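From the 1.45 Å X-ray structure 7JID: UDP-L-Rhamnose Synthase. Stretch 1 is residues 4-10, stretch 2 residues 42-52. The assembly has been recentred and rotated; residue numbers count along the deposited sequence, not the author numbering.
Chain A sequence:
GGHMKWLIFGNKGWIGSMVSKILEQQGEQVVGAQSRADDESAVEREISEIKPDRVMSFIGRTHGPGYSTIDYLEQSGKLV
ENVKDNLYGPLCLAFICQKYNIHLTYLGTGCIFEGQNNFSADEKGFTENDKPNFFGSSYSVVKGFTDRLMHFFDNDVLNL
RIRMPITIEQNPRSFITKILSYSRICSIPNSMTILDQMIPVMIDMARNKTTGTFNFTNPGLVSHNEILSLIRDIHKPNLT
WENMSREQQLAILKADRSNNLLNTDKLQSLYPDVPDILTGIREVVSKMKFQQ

Stretch 1 (4-10) MKWLIFG
Stretch 2 42-52: AVEREISEIKP

In UDP-L-rhamnose synthase, a short strand, residues 5-9, packs against a helix, residues 42-50, that begins earlier in the chain. The two run nearly antiparallel, their N-to-C directions 164° apart and their axes 10.5 Å apart at closest approach. The register places Lys5 beside Pro52, with CA of Lys5 and CA of Pro52 5.0 Å apart, and Phe9 opposite Val43, where CA of Phe9 and CA of Val43 are 9.9 Å apart. The stretches thus converge where the strand starts and the helix has ended, and the wider end must be spanned by side chains. Together they bury 429 Å².

The strand is regular, with phi from -117° to -91° and psi from 115° to 132°, so its side chains alternate: Lys5, Leu7 and Phe9 point toward the helix, whereas Trp6 (chi1 m) points away and Ile8 (m, m) is out of reach of it. At Gly10 phi turns positive (83°, psi 22°), a conformation that favours glycine. The helix keeps phi near -65° and psi between -35° and -48°, except that Glu49 has phi -84°; its backbone bonds include Glu46 N to Ala42 O at 2.8 Å and Ile50 N to Glu46 O at 2.8 Å. Lys51 leaves helical geometry with positive phi (55/56), and Pro52 (-71/157) continues extended, bringing the chain in against the strand.

Leu7 is the central bump. In its t, p rotamer it enters a hollow lined by Glu46, Ile47 and Pro52. CD2 of Leu7 packs 3.8 Å from CG1 of Ile47, and CB of Leu7 lies 3.7 Å from CB of Pro52, while CD1 of Leu7 is 4.4 Å from CD of Glu46. Ile47 (m, t) leaves the helix sideways, but its end comes nearer the strand. Pro52 offers a compact ring, C-gamma endo, whose apolar surface suits this buried position; its backbone is close too, with Lys5 O 3.6 Å from Pro52 C.

At the wider end the long, flat side chain of Phe9 (chi1 -75°, chi2 -94°) bridges the gap. Its CZ reaches to 4.3 Å from CG1 of Val43 (chi1 t) and 4.2 Å from OE1 of Glu46, both approaching the ring obliquely. Glu46 points toward the strand with chi1 and chi2 both t; its carboxylate oxygens are hydrogen-bonded elsewhere in the structure, so its place beside apolar neighbours leaves neither unsatisfied.

At the other end, Lys5 serves as both packing surface and polar clasp. Its chain (t, t, m, t) runs alongside Ile50 (m, m), with CD of Lys5 3.6 Å from CG2 of Ile50. The ammonium then donates a hydrogen bond from NZ of Lys5 to O of Ile50 at 3.1 Å, the sole hydrogen bond between the stretches. A lysine fits this partly exposed margin, where its methylenes cover an isoleucine and its charged tip meets a carbonyl at the helix end. Lys51 points away, and its NZ makes a weak 3.2 Å hydrogen bond to O of Ser48.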

# COMPACT_ATOMS: atom_id res chain seq x y z
N MET A 4 -33.13 6.81 -2.68
CA MET A 4 -32.23 6.16 -1.66
C MET A 4 -31.27 7.19 -1.06
O MET A 4 -31.24 8.34 -1.53
CB MET A 4 -31.41 5.03 -2.29
CG MET A 4 -32.24 3.87 -2.82
SD MET A 4 -31.28 2.53 -3.53
CE MET A 4 -30.20 3.49 -4.60
N LYS A 5 -30.48 6.76 -0.08
CA LYS A 5 -29.49 7.60 0.66
C LYS A 5 -28.07 7.21 0.24
O LYS A 5 -27.72 6.04 0.41
CB LYS A 5 -29.64 7.42 2.17
CG LYS A 5 -28.87 8.45 2.98
CD LYS A 5 -28.90 8.20 4.46
CE LYS A 5 -30.19 8.66 5.10
NZ LYS A 5 -29.98 8.88 6.55
N TRP A 6 -27.32 8.17 -0.29
CA TRP A 6 -25.97 7.95 -0.88
C TRP A 6 -24.94 8.73 -0.06
O TRP A 6 -25.04 10.00 -0.01
CB TRP A 6 -25.94 8.41 -2.33
CG TRP A 6 -26.90 7.74 -3.27
CD1 TRP A 6 -28.26 7.86 -3.27
CD2 TRP A 6 -26.58 6.90 -4.39
NE1 TRP A 6 -28.81 7.12 -4.27
CE2 TRP A 6 -27.80 6.55 -5.02
CE3 TRP A 6 -25.39 6.43 -4.97
CZ2 TRP A 6 -27.87 5.74 -6.15
CZ3 TRP A 6 -25.46 5.59 -6.06
CH2 TRP A 6 -26.67 5.29 -6.68
N LEU A 7 -24.03 8.01 0.59
CA LEU A 7 -22.94 8.64 1.35
C LEU A 7 -21.73 8.78 0.40
O LEU A 7 -21.28 7.73 -0.06
CB LEU A 7 -22.60 7.78 2.56
CG LEU A 7 -21.42 8.28 3.39
CD1 LEU A 7 -21.71 9.67 3.94
CD2 LEU A 7 -21.10 7.32 4.49
N ILE A 8 -21.28 10.00 0.19
CA ILE A 8 -20.23 10.30 -0.82
C ILE A 8 -18.97 10.78 -0.10
O ILE A 8 -18.98 11.89 0.47
CB ILE A 8 -20.72 11.32 -1.87
CG1 ILE A 8 -22.08 10.95 -2.49
CG2 ILE A 8 -19.64 11.53 -2.93
CD1 ILE A 8 -22.14 9.57 -3.09
N PHE A 9 -17.90 10.03 -0.27
CA PHE A 9 -16.53 10.42 0.12
C PHE A 9 -15.88 11.12 -1.08
O PHE A 9 -16.03 10.60 -2.20
CB PHE A 9 -15.72 9.19 0.51
CG PHE A 9 -16.10 8.65 1.86
CD1 PHE A 9 -15.40 9.02 3.01
CD2 PHE A 9 -17.17 7.78 1.99
CE1 PHE A 9 -15.79 8.54 4.25
CE2 PHE A 9 -17.55 7.29 3.22
CZ PHE A 9 -16.85 7.67 4.36
N GLY A 10 -15.27 12.27 -0.87
CA GLY A 10 -14.74 13.09 -1.97
C GLY A 10 -15.82 13.96 -2.61
O GLY A 10 -15.67 14.39 -3.78
N ALA A 42 -13.68 6.57 12.57
CA ALA A 42 -14.66 7.63 12.24
C ALA A 42 -15.56 7.17 11.07
O ALA A 42 -16.79 7.45 11.08
CB ALA A 42 -13.97 8.93 11.93
N VAL A 43 -14.98 6.48 10.08
CA VAL A 43 -15.75 5.98 8.91
C VAL A 43 -16.84 5.02 9.43
O VAL A 43 -18.03 5.15 9.02
CB VAL A 43 -14.83 5.24 7.93
CG1 VAL A 43 -15.65 4.48 6.91
CG2 VAL A 43 -13.86 6.22 7.28
N GLU A 44 -16.46 4.08 10.30
CA GLU A 44 -17.43 3.06 10.77
C GLU A 44 -18.50 3.76 11.61
O GLU A 44 -19.66 3.41 11.45
CB GLU A 44 -16.76 1.95 11.56
CG GLU A 44 -17.79 0.96 12.08
CD GLU A 44 -17.24 -0.38 12.47
OE1 GLU A 44 -16.00 -0.54 12.46
OE2 GLU A 44 -18.05 -1.26 12.76
N ARG A 45 -18.13 4.74 12.44
CA ARG A 45 -19.14 5.50 13.21
C ARG A 45 -20.09 6.20 12.23
O ARG A 45 -21.32 6.16 12.46
CB ARG A 45 -18.48 6.49 14.18
CG ARG A 45 -17.86 5.85 15.42
CD ARG A 45 -17.46 6.94 16.43
NE ARG A 45 -16.42 7.86 15.97
CZ ARG A 45 -15.10 7.62 16.00
NH1 ARG A 45 -14.64 6.46 16.46
NH2 ARG A 45 -14.24 8.52 15.57
N GLU A 46 -19.56 6.83 11.17
CA GLU A 46 -20.38 7.61 10.22
C GLU A 46 -21.33 6.67 9.48
O GLU A 46 -22.53 7.00 9.35
CB GLU A 46 -19.54 8.42 9.24
CG GLU A 46 -20.38 9.31 8.35
CD GLU A 46 -19.60 10.42 7.68
OE1 GLU A 46 -18.45 10.15 7.29
OE2 GLU A 46 -20.11 11.54 7.55
N ILE A 47 -20.83 5.54 9.01
CA ILE A 47 -21.63 4.55 8.24
C ILE A 47 -22.70 3.93 9.15
O ILE A 47 -23.84 3.80 8.71
CB ILE A 47 -20.72 3.51 7.59
CG1 ILE A 47 -20.06 4.18 6.39
CG2 ILE A 47 -21.46 2.27 7.21
CD1 ILE A 47 -19.06 3.34 5.65
N SER A 48 -22.33 3.62 10.39
CA SER A 48 -23.24 2.98 11.36
C SER A 48 -24.38 3.95 11.69
O SER A 48 -25.51 3.44 11.88
CB SER A 48 -22.48 2.55 12.58
OG SER A 48 -23.36 1.89 13.47
N GLU A 49 -24.11 5.25 11.74
CA GLU A 49 -25.09 6.32 12.12
C GLU A 49 -25.94 6.73 10.90
O GLU A 49 -27.18 6.82 11.02
CB GLU A 49 -24.40 7.55 12.70
CG GLU A 49 -25.17 8.84 12.46
CD GLU A 49 -24.94 10.03 13.37
OE1 GLU A 49 -25.47 10.02 14.50
OE2 GLU A 49 -24.28 11.00 12.92
N ILE A 50 -25.31 7.00 9.76
CA ILE A 50 -26.03 7.50 8.55
C ILE A 50 -26.90 6.39 7.95
O ILE A 50 -27.94 6.73 7.39
CB ILE A 50 -25.05 8.09 7.52
CG1 ILE A 50 -24.35 9.35 8.04
CG2 ILE A 50 -25.75 8.35 6.19
CD1 ILE A 50 -25.29 10.47 8.50
N LYS A 51 -26.45 5.13 7.97
CA LYS A 51 -27.13 3.94 7.40
C LYS A 51 -27.43 4.21 5.93
O LYS A 51 -28.57 4.15 5.47
CB LYS A 51 -28.40 3.65 8.21
CG LYS A 51 -28.10 3.51 9.70
CD LYS A 51 -29.29 3.26 10.60
CE LYS A 51 -28.88 3.19 12.06
NZ LYS A 51 -28.28 1.88 12.40
N PRO A 52 -26.42 4.54 5.11
CA PRO A 52 -26.68 4.84 3.70
C PRO A 52 -27.04 3.54 2.98
O PRO A 52 -26.65 2.49 3.41
CB PRO A 52 -25.33 5.34 3.18
CG PRO A 52 -24.33 4.62 4.08
CD PRO A 52 -24.99 4.58 5.45